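Local coordinates for aminomethyltransferase (Bartonella henselae, PDB 3GIR), which belongs to the aminomethyltransferase family and pairs a folate-binding domain with a C-terminal barrel domain, at residues A183-D188 and S241-V246; A76-I81 and L175-P180; W208-S213 and F221-P226. All coordinates share one frame; numbering follows the deposited sequence.

Contact 1. Residues A183-D188 and S241-V246; sequences AAVLAD and SRVEWV. With NA (sodium ion), chain B.
R242 leaves its backbone with CG anti to the carbonyl carbon (chi1 -61°) and bends at chi3 (-72°), which swings its guanidinium up to the carboxylate of D188. The two meet in a helix-on-sheet arrangement of the folate-binding domain, where helix 182-188 lies against the loop that leads into edge strand 243-245. R242 NH2 donates to D188 OD2 at 2.8 Å in a nearly straight bond, close to the guanidinium plane but on the anti side of the carboxylate and 27° out of the carboxylate's own plane. A water in the guanidinium plane accepts from R242 NH1 and donates to D188 OD2, closing a ring of which the salt bridge is one side. NH2 has a second anionic partner in D240, so the arginine is probably shared between helix and loop. V185 lies over one guanidinium face, its CG2 3.6 Å from R242 NE, and its other branch, CG1, meets V243 CG2 at 3.6 Å. V243 thus faces the helix with its side chain, while its backbone turns to a metal: the carbonyl joins those of L238 and D240, and three waters, around the sodium ion, with V243 O 2.4 Å from the metal.

Contact 2. Residues A76-I81 and L175-P180; sequences AGLFDI and LALQGP
Two neighbouring interior strands of the mixed sheet in the folate-binding domain, 76-80 and 173-178, pair here in antiparallel fashion, and the contact illustrates a regular ladder in which backbone bonds set the register and side chains follow on both faces. G77 with Q178 and F79 with A176 are the hydrogen-bonded pairs; L78 with L177 and D80 with L175 are the non-hydrogen-bonded ones. Each hydrogen-bonded pair is closed by two N-H...O bonds, among them G77 N to Q178 O at 2.8 Å and F79 N to A176 O at 2.9 Å. Between them, CA-H...O contacts such as L78 CA to A176 O (3.4 Å) add to the seam.

On the face of L78, L175 and L177, L78 has CG anti to the backbone N (chi1 -172°), and its CD1 lies 3.6 Å from A176 O, 4.1 Å from L175 CB and 4.2 Å from L177 CD1. The other face carries F79, A176 and Q178. The F79 ring offers its edge to A176 O, and its CE2 lies 4.0 Å from Q178 CG, with ring and amide planes 76° apart. I81, just past the strand, reaches back with CD1 to A176 CB at 3.9 Å. The bend of Q178 at chi2 (-79°) carries its amide away from strand 76-80, where OE1 bonds T216 and NE2 bonds the carbonyls of S213 and F221. On the leucine side, D80 is held through its two carboxylate oxygens by S82 and H42.

Strand 243-245 flanks 76-80 in parallel and strand 220-225 flanks 173-178. Helix 182-188 packs on A76 and L177 through V185, whereas helix 248-257 lies across F79 and I81 on the opposite face.

Contact 3. Residues W208-S213 and F221-P226; sequences WFITRS and FEIALP
W208 and L225 meet at one end of a beta hairpin, the methyl CD1 of the leucine sitting over the six-membered ring of the indole in a CH-pi contact, 3.8 Å from its centroid. L225 CB lies over the same ring system, I223 CG2 meets W208 CE3 at 4.0 Å, and P226 CD comes obliquely to W208 CD1. At the other end, R212 is extended from CG to NE, and F221 CZ lies 3.6 Å from R212 NE, over the guanidinium face; the planes are 41° apart. That guanidinium is held from outside by a salt bridge to D219, a bond to L196 O and a cation-pi contact with F391.

Between these ends the antiparallel backbone pairs regularly. F209 with A224 and T211 with E222 each exchange two hydrogen bonds, of which A224 N to F209 O is 2.9 Å, and I210 CG1 meets I223 CG2 at 4.0 Å. T211 OG1 sits between its backbone N and carbonyl carbon (chi1 62°), as does S213 OG, and the two hydroxyls are hydrogen-bonded at 2.9 Å; a water ties T211 OG1 to E222 OE1, so hydroxyls and carboxylate form one polar patch.

Strand 201-202 continues the sheet beyond 209-211, and strand 173-178 beyond 220-225. Helix 182-188 lies against F221 and I223, helix 227-238 against W208, I223 and L225, and strand 85-90 meets F209 and A224 from the other side.

In the fold
From the N terminus, the first segment to appear is 76-81, whose partner strand 173-178 comes much later; contact 2 thereby closes a loop of 93 residues that holds the whole of a second, five-stranded antiparallel sheet. The chain then runs directly into helix 182-188, which opens contact 1. Before that contact closes at 241-246, the hairpin of contact 3 is completed within the intervening 52 residues. Contact 2 is thus in series with both others, while contact 3 lies within contact 1. All three converge on one mixed sheet: L175 and L177 bond to I223 and F221, L78 to E244 and V246, and the helix of contact 1 lies against the hairpin through A183 and L186.

Contact 1. Residues A183-D188 and S241-V246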
loop_
_atom_site.group_PDB
_atom_site.type_symbol
_atom_site.label_atom_id
_atom_site.label_comp_id
_atom_site.label_asym_id
_atom_site.label_seq_id
_atom_site.Cartn_x
_atom_site.Cartn_y
_atom_site.Cartn_z
ATOM N N ALA A 183 -14.408 12.339 4.755
ATOM C CA ALA A 183 -15.121 13.090 3.720
ATOM C C ALA A 183 -15.747 14.350 4.271
ATOM O O ALA A 183 -15.649 15.396 3.644
ATOM C CB ALA A 183 -16.171 12.193 3.011
ATOM N N ALA A 184 -16.295 14.267 5.465
ATOM C CA ALA A 184 -16.890 15.429 6.094
ATOM C C ALA A 184 -15.829 16.457 6.489
ATOM O O ALA A 184 -15.969 17.657 6.235
ATOM C CB ALA A 184 -17.777 15.003 7.278
ATOM N N VAL A 185 -14.686 15.971 7.015
ATOM C CA VAL A 185 -13.558 16.833 7.355
ATOM C C VAL A 185 -13.073 17.568 6.090
ATOM O O VAL A 185 -12.814 18.784 6.143
ATOM C CB VAL A 185 -12.408 16.024 8.035
ATOM C CG1 VAL A 185 -11.138 16.847 8.144
ATOM C CG2 VAL A 185 -12.850 15.486 9.357
ATOM N N LEU A 186 -12.905 16.819 4.997
ATOM C CA LEU A 186 -12.447 17.368 3.751
ATOM C C LEU A 186 -13.372 18.499 3.308
ATOM O O LEU A 186 -12.918 19.591 3.011
ATOM C CB LEU A 186 -12.360 16.311 2.665
ATOM C CG LEU A 186 -11.638 16.613 1.406
ATOM C CD1 LEU A 186 -10.131 16.656 1.640
ATOM C CD2 LEU A 186 -12.016 15.716 0.322
ATOM N N ALA A 187 -14.654 18.211 3.264
ATOM C CA ALA A 187 -15.692 19.253 2.894
ATOM C C ALA A 187 -15.613 20.475 3.807
ATOM O O ALA A 187 -15.595 21.595 3.346
ATOM C CB ALA A 187 -17.092 18.655 2.920
ATOM N N ASP A 188 -15.530 20.267 5.107
ATOM C CA ASP A 188 -15.524 21.402 6.041
ATOM C C ASP A 188 -14.230 22.209 5.985
ATOM O O ASP A 188 -14.180 23.364 6.420
ATOM C CB ASP A 188 -15.792 20.928 7.478
ATOM C CG ASP A 188 -17.221 20.410 7.712
ATOM O OD1 ASP A 188 -18.119 20.521 6.844
ATOM O OD2 ASP A 188 -17.434 19.789 8.789
ATOM N N SER A 241 -11.690 18.917 15.084
ATOM C CA SER A 241 -11.705 18.108 16.302
ATOM C C SER A 241 -11.867 16.588 16.014
ATOM O O SER A 241 -11.627 15.777 16.893
ATOM C CB SER A 241 -12.819 18.618 17.247
ATOM O OG SER A 241 -14.061 18.334 16.606
ATOM N N ARG A 242 -12.226 16.232 14.793
ATOM C CA ARG A 242 -12.376 14.822 14.386
ATOM C C ARG A 242 -11.009 14.192 13.963
ATOM O O ARG A 242 -10.997 12.977 13.780
ATOM C CB ARG A 242 -13.377 14.647 13.289
ATOM C CG ARG A 242 -14.786 15.121 13.728
ATOM C CD ARG A 242 -15.687 15.299 12.602
ATOM N NE ARG A 242 -15.346 16.478 11.815
ATOM C CZ ARG A 242 -16.168 17.038 10.920
ATOM N NH1 ARG A 242 -17.370 16.500 10.610
ATOM N NH2 ARG A 242 -15.765 18.111 10.304
ATOM N N VAL A 243 -9.968 15.028 13.830
ATOM C CA VAL A 243 -8.704 14.600 13.202
ATOM C C VAL A 243 -7.587 14.505 14.246
ATOM O O VAL A 243 -7.372 15.412 15.050
ATOM C CB VAL A 243 -8.281 15.595 12.121
ATOM C CG1 VAL A 243 -6.999 15.216 11.409
ATOM C CG2 VAL A 243 -9.370 15.677 11.022
ATOM N N GLU A 244 -6.876 13.373 14.188
ATOM C CA GLU A 244 -5.617 13.226 14.912
ATOM C C GLU A 244 -4.570 12.685 13.991
ATOM O O GLU A 244 -4.881 11.929 13.075
ATOM C CB GLU A 244 -5.774 12.279 16.090
ATOM C CG GLU A 244 -6.860 12.680 17.124
ATOM C CD GLU A 244 -6.481 13.902 17.990
ATOM O OE1 GLU A 244 -5.344 14.388 17.968
ATOM O OE2 GLU A 244 -7.359 14.427 18.724
ATOM N N TRP A 245 -3.313 12.971 14.283
ATOM C CA TRP A 245 -2.199 12.292 13.621
ATOM C C TRP A 245 -2.137 10.799 14.035
ATOM O O TRP A 245 -2.423 10.441 15.202
ATOM C CB TRP A 245 -0.882 12.854 14.084
ATOM C CG TRP A 245 -0.415 14.157 13.529
ATOM C CD1 TRP A 245 -0.156 15.270 14.296
ATOM C CD2 TRP A 245 -0.076 14.501 12.183
ATOM N NE1 TRP A 245 0.308 16.271 13.516
ATOM C CE2 TRP A 245 0.379 15.840 12.204
ATOM C CE3 TRP A 245 -0.112 13.836 10.973
ATOM C CZ2 TRP A 245 0.824 16.507 11.055
ATOM C CZ3 TRP A 245 0.285 14.492 9.842
ATOM C CH2 TRP A 245 0.757 15.840 9.882
ATOM N N VAL A 246 -1.874 9.955 13.020
ATOM C CA VAL A 246 -1.723 8.527 13.205
ATOM C C VAL A 246 -0.290 8.158 12.751
ATOM O O VAL A 246 0.141 8.532 11.660
ATOM C CB VAL A 246 -2.809 7.812 12.451
ATOM C CG1 VAL A 246 -2.684 6.294 12.667
ATOM C CG2 VAL A 246 -4.142 8.297 12.970
HETATM NA NA NA B . -7.796 17.632 15.747
HETATM O O HOH W 1 -19.507 17.809 9.100
HETATM O O HOH W 2 -8.895 16.534 17.680
HETATM O O HOH W 3 -5.893 17.425 17.158
HETATM O O HOH W 4 -8.376 19.704 17.030
#

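Contact 2. Residues A76-I81 and L175-P180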
loop_
_atom_site.group_PDB
_atom_site.type_symbol
_atom_site.label_atom_id
_atom_site.label_comp_id
_atom_site.label_asym_id
_atom_site.label_seq_id
_atom_site.Cartn_x
_atom_site.Cartn_y
_atom_site.Cartn_z
ATOM N N ALA A 76 -11.412 10.395 11.943
ATOM C CA ALA A 76 -10.566 10.670 10.783
ATOM C C ALA A 76 -9.114 10.746 11.275
ATOM O O ALA A 76 -8.788 11.462 12.223
ATOM C CB ALA A 76 -10.971 11.980 10.126
ATOM N N GLY A 77 -8.258 9.928 10.674
ATOM C CA GLY A 77 -6.845 9.917 10.993
ATOM C C GLY A 77 -6.069 10.580 9.876
ATOM O O GLY A 77 -6.367 10.413 8.708
ATOM N N LEU A 78 -5.089 11.362 10.263
ATOM C CA LEU A 78 -4.200 12.070 9.345
ATOM C C LEU A 78 -2.823 11.393 9.420
ATOM O O LEU A 78 -2.217 11.236 10.486
ATOM C CB LEU A 78 -4.056 13.559 9.744
ATOM C CG LEU A 78 -3.292 14.428 8.729
ATOM C CD1 LEU A 78 -4.013 14.524 7.339
ATOM C CD2 LEU A 78 -3.062 15.866 9.391
ATOM N N PHE A 79 -2.326 10.985 8.266
ATOM C CA PHE A 79 -1.074 10.265 8.127
ATOM C C PHE A 79 -0.145 11.057 7.219
ATOM O O PHE A 79 -0.507 11.396 6.098
ATOM C CB PHE A 79 -1.271 8.881 7.478
ATOM C CG PHE A 79 -2.264 7.968 8.148
ATOM C CD1 PHE A 79 -1.842 6.810 8.784
ATOM C CD2 PHE A 79 -3.628 8.244 8.082
ATOM C CE1 PHE A 79 -2.769 5.951 9.378
ATOM C CE2 PHE A 79 -4.515 7.400 8.718
ATOM C CZ PHE A 79 -4.075 6.274 9.369
ATOM N N ASP A 80 1.073 11.326 7.707
ATOM C CA ASP A 80 2.072 11.908 6.863
ATOM C C ASP A 80 2.803 10.785 6.139
ATOM O O ASP A 80 3.591 10.021 6.729
ATOM C CB ASP A 80 3.076 12.761 7.674
ATOM C CG ASP A 80 4.020 13.514 6.780
ATOM O OD1 ASP A 80 4.064 13.241 5.542
ATOM O OD2 ASP A 80 4.792 14.367 7.318
ATOM N N ILE A 81 2.550 10.669 4.831
ATOM C CA ILE A 81 3.098 9.647 3.981
ATOM C C ILE A 81 3.983 10.277 2.886
ATOM O O ILE A 81 4.108 9.776 1.779
ATOM C CB ILE A 81 2.003 8.660 3.448
ATOM C CG1 ILE A 81 0.930 9.407 2.734
ATOM C CG2 ILE A 81 1.431 7.855 4.648
ATOM C CD1 ILE A 81 -0.025 8.411 2.004
ATOM N N LEU A 175 -0.265 13.442 2.182
ATOM C CA LEU A 175 -1.032 13.232 3.421
ATOM C C LEU A 175 -2.153 12.280 3.102
ATOM O O LEU A 175 -2.780 12.433 2.095
ATOM C CB LEU A 175 -1.624 14.525 3.979
ATOM C CG LEU A 175 -0.633 15.645 4.237
ATOM C CD1 LEU A 175 -1.355 16.961 4.590
ATOM C CD2 LEU A 175 0.245 15.236 5.363
ATOM N N ALA A 176 -2.447 11.329 3.967
ATOM C CA ALA A 176 -3.654 10.540 3.872
ATOM C C ALA A 176 -4.605 10.967 4.980
ATOM O O ALA A 176 -4.220 11.158 6.088
ATOM C CB ALA A 176 -3.301 9.045 4.053
ATOM N N LEU A 177 -5.892 11.089 4.621
ATOM C CA LEU A 177 -6.959 11.488 5.582
ATOM C C LEU A 177 -7.968 10.365 5.454
ATOM O O LEU A 177 -8.645 10.225 4.437
ATOM C CB LEU A 177 -7.609 12.798 5.209
ATOM C CG LEU A 177 -8.722 13.249 6.139
ATOM C CD1 LEU A 177 -8.143 13.691 7.504
ATOM C CD2 LEU A 177 -9.432 14.441 5.459
ATOM N N GLN A 178 -8.119 9.546 6.492
ATOM C CA GLN A 178 -8.798 8.243 6.411
ATOM C C GLN A 178 -9.770 8.050 7.555
ATOM O O GLN A 178 -9.514 8.427 8.675
ATOM C CB GLN A 178 -7.800 7.094 6.473
ATOM C CG GLN A 178 -6.733 7.172 5.434
ATOM C CD GLN A 178 -7.217 6.683 4.066
ATOM O OE1 GLN A 178 -7.680 5.518 3.927
ATOM N NE2 GLN A 178 -6.969 7.511 3.022
ATOM N N GLY A 179 -10.922 7.420 7.261
ATOM C CA GLY A 179 -11.919 7.114 8.255
ATOM C C GLY A 179 -13.341 7.549 7.835
ATOM O O GLY A 179 -13.528 8.266 6.841
ATOM N N PRO A 180 -14.313 7.182 8.664
ATOM C CA PRO A 180 -15.689 7.516 8.332
ATOM C C PRO A 180 -16.033 8.952 8.359
ATOM O O PRO A 180 -17.038 9.315 7.702
ATOM C CB PRO A 180 -16.492 6.722 9.370
ATOM C CG PRO A 180 -15.523 6.578 10.526
ATOM C CD PRO A 180 -14.234 6.307 9.828
#

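Contact 3. Residues W208-S213 and F221-P226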
loop_
_atom_site.group_PDB
_atom_site.type_symbol
_atom_site.label_atom_id
_atom_site.label_comp_id
_atom_site.label_asym_id
_atom_site.label_seq_id
_atom_site.Cartn_x
_atom_site.Cartn_y
_atom_site.Cartn_z
ATOM N N TRP A 208 -1.427 20.066 -7.362
ATOM C CA TRP A 208 -2.093 19.335 -6.296
ATOM C C TRP A 208 -2.691 18.079 -6.956
ATOM O O TRP A 208 -3.063 18.095 -8.120
ATOM C CB TRP A 208 -3.260 20.126 -5.676
ATOM C CG TRP A 208 -2.903 21.175 -4.714
ATOM C CD1 TRP A 208 -2.101 22.207 -4.928
ATOM C CD2 TRP A 208 -3.501 21.365 -3.422
ATOM N NE1 TRP A 208 -2.054 23.007 -3.805
ATOM C CE2 TRP A 208 -2.890 22.498 -2.862
ATOM C CE3 TRP A 208 -4.372 20.611 -2.645
ATOM C CZ2 TRP A 208 -3.224 22.958 -1.588
ATOM C CZ3 TRP A 208 -4.702 21.065 -1.377
ATOM C CH2 TRP A 208 -4.113 22.227 -0.877
ATOM N N PHE A 209 -2.782 16.979 -6.202
ATOM C CA PHE A 209 -3.385 15.727 -6.709
ATOM C C PHE A 209 -4.165 15.119 -5.575
ATOM O O PHE A 209 -3.583 14.899 -4.512
ATOM C CB PHE A 209 -2.233 14.828 -7.220
ATOM C CG PHE A 209 -2.607 13.440 -7.628
ATOM C CD1 PHE A 209 -3.599 13.192 -8.525
ATOM C CD2 PHE A 209 -1.909 12.351 -7.097
ATOM C CE1 PHE A 209 -3.928 11.871 -8.919
ATOM C CE2 PHE A 209 -2.189 11.053 -7.511
ATOM C CZ PHE A 209 -3.254 10.819 -8.393
ATOM N N ILE A 210 -5.484 14.883 -5.728
ATOM C CA ILE A 210 -6.274 14.284 -4.681
ATOM C C ILE A 210 -6.905 13.033 -5.227
ATOM O O ILE A 210 -7.490 13.054 -6.331
ATOM C CB ILE A 210 -7.377 15.230 -4.163
ATOM C CG1 ILE A 210 -6.691 16.464 -3.528
ATOM C CG2 ILE A 210 -8.362 14.520 -3.203
ATOM C CD1 ILE A 210 -7.701 17.520 -2.943
ATOM N N THR A 211 -6.819 11.961 -4.447
ATOM C CA THR A 211 -7.438 10.679 -4.785
ATOM C C THR A 211 -8.328 10.207 -3.631
ATOM O O THR A 211 -8.078 10.544 -2.465
ATOM C CB THR A 211 -6.426 9.565 -5.139
ATOM O OG1 THR A 211 -5.589 9.317 -3.976
ATOM C CG2 THR A 211 -5.538 9.882 -6.392
ATOM N N ARG A 212 -9.398 9.487 -3.962
ATOM C CA ARG A 212 -10.232 8.848 -2.962
ATOM C C ARG A 212 -9.745 7.406 -2.863
ATOM O O ARG A 212 -10.147 6.515 -3.596
ATOM C CB ARG A 212 -11.727 8.962 -3.312
ATOM C CG ARG A 212 -12.617 8.535 -2.184
ATOM C CD ARG A 212 -14.100 8.941 -2.368
ATOM N NE ARG A 212 -14.793 9.044 -1.153
ATOM C CZ ARG A 212 -15.847 9.830 -0.957
ATOM N NH1 ARG A 212 -16.287 10.599 -1.944
ATOM N NH2 ARG A 212 -16.403 9.897 0.199
ATOM N N SER A 213 -8.739 7.206 -2.037
ATOM C CA SER A 213 -8.071 5.910 -1.914
ATOM C C SER A 213 -7.333 5.925 -0.553
ATOM O O SER A 213 -7.397 6.924 0.179
ATOM C CB SER A 213 -7.022 5.785 -3.024
ATOM O OG SER A 213 -5.932 6.723 -2.839
ATOM N N PHE A 221 -8.962 9.704 1.696
ATOM C CA PHE A 221 -8.378 10.484 0.672
ATOM C C PHE A 221 -6.883 10.507 0.824
ATOM O O PHE A 221 -6.389 10.358 1.944
ATOM C CB PHE A 221 -8.927 11.936 0.632
ATOM C CG PHE A 221 -10.413 11.990 0.429
ATOM C CD1 PHE A 221 -10.941 12.136 -0.846
ATOM C CD2 PHE A 221 -11.250 11.819 1.509
ATOM C CE1 PHE A 221 -12.325 12.173 -0.990
ATOM C CE2 PHE A 221 -12.613 11.790 1.315
ATOM C CZ PHE A 221 -13.099 11.970 0.099
ATOM N N GLU A 222 -6.193 10.751 -0.284
ATOM C CA GLU A 222 -4.754 11.112 -0.258
ATOM C C GLU A 222 -4.623 12.451 -0.975
ATOM O O GLU A 222 -5.224 12.649 -2.074
ATOM C CB GLU A 222 -3.908 10.069 -0.911
ATOM C CG GLU A 222 -3.915 8.732 -0.211
ATOM C CD GLU A 222 -2.867 7.758 -0.808
ATOM O OE1 GLU A 222 -2.182 8.048 -1.861
ATOM O OE2 GLU A 222 -2.749 6.705 -0.190
ATOM N N ILE A 223 -3.829 13.331 -0.394
ATOM C CA ILE A 223 -3.617 14.682 -0.938
ATOM C C ILE A 223 -2.106 14.903 -1.129
ATOM O O ILE A 223 -1.365 14.822 -0.164
ATOM C CB ILE A 223 -4.189 15.759 -0.024
ATOM C CG1 ILE A 223 -5.645 15.483 0.351
ATOM C CG2 ILE A 223 -3.987 17.198 -0.634
ATOM C CD1 ILE A 223 -6.210 16.378 1.563
ATOM N N ALA A 224 -1.673 15.206 -2.360
ATOM C CA ALA A 224 -0.305 15.474 -2.709
ATOM C C ALA A 224 -0.236 16.935 -3.101
ATOM O O ALA A 224 -1.087 17.407 -3.864
ATOM C CB ALA A 224 0.199 14.575 -3.874
ATOM N N LEU A 225 0.711 17.646 -2.546
ATOM C CA LEU A 225 0.828 19.082 -2.829
ATOM C C LEU A 225 2.253 19.535 -2.676
ATOM O O LEU A 225 3.083 18.895 -2.087
ATOM C CB LEU A 225 -0.113 19.904 -1.912
ATOM C CG LEU A 225 0.251 20.115 -0.443
ATOM C CD1 LEU A 225 -0.806 21.170 0.143
ATOM C CD2 LEU A 225 0.225 18.802 0.365
ATOM N N PRO A 226 2.567 20.730 -3.233
ATOM C CA PRO A 226 3.889 21.244 -3.077
ATOM C C PRO A 226 4.297 21.389 -1.622
ATOM O O PRO A 226 3.477 21.669 -0.752
ATOM C CB PRO A 226 3.797 22.639 -3.764
ATOM C CG PRO A 226 2.694 22.479 -4.693
ATOM C CD PRO A 226 1.700 21.625 -4.016
HETATM O O HOH W 5 -2.962 12.010 -3.955
HETATM O O HOH W 6 -2.891 9.377 -4.263
HETATM O O HOH W 7 -3.769 4.776 -2.553
#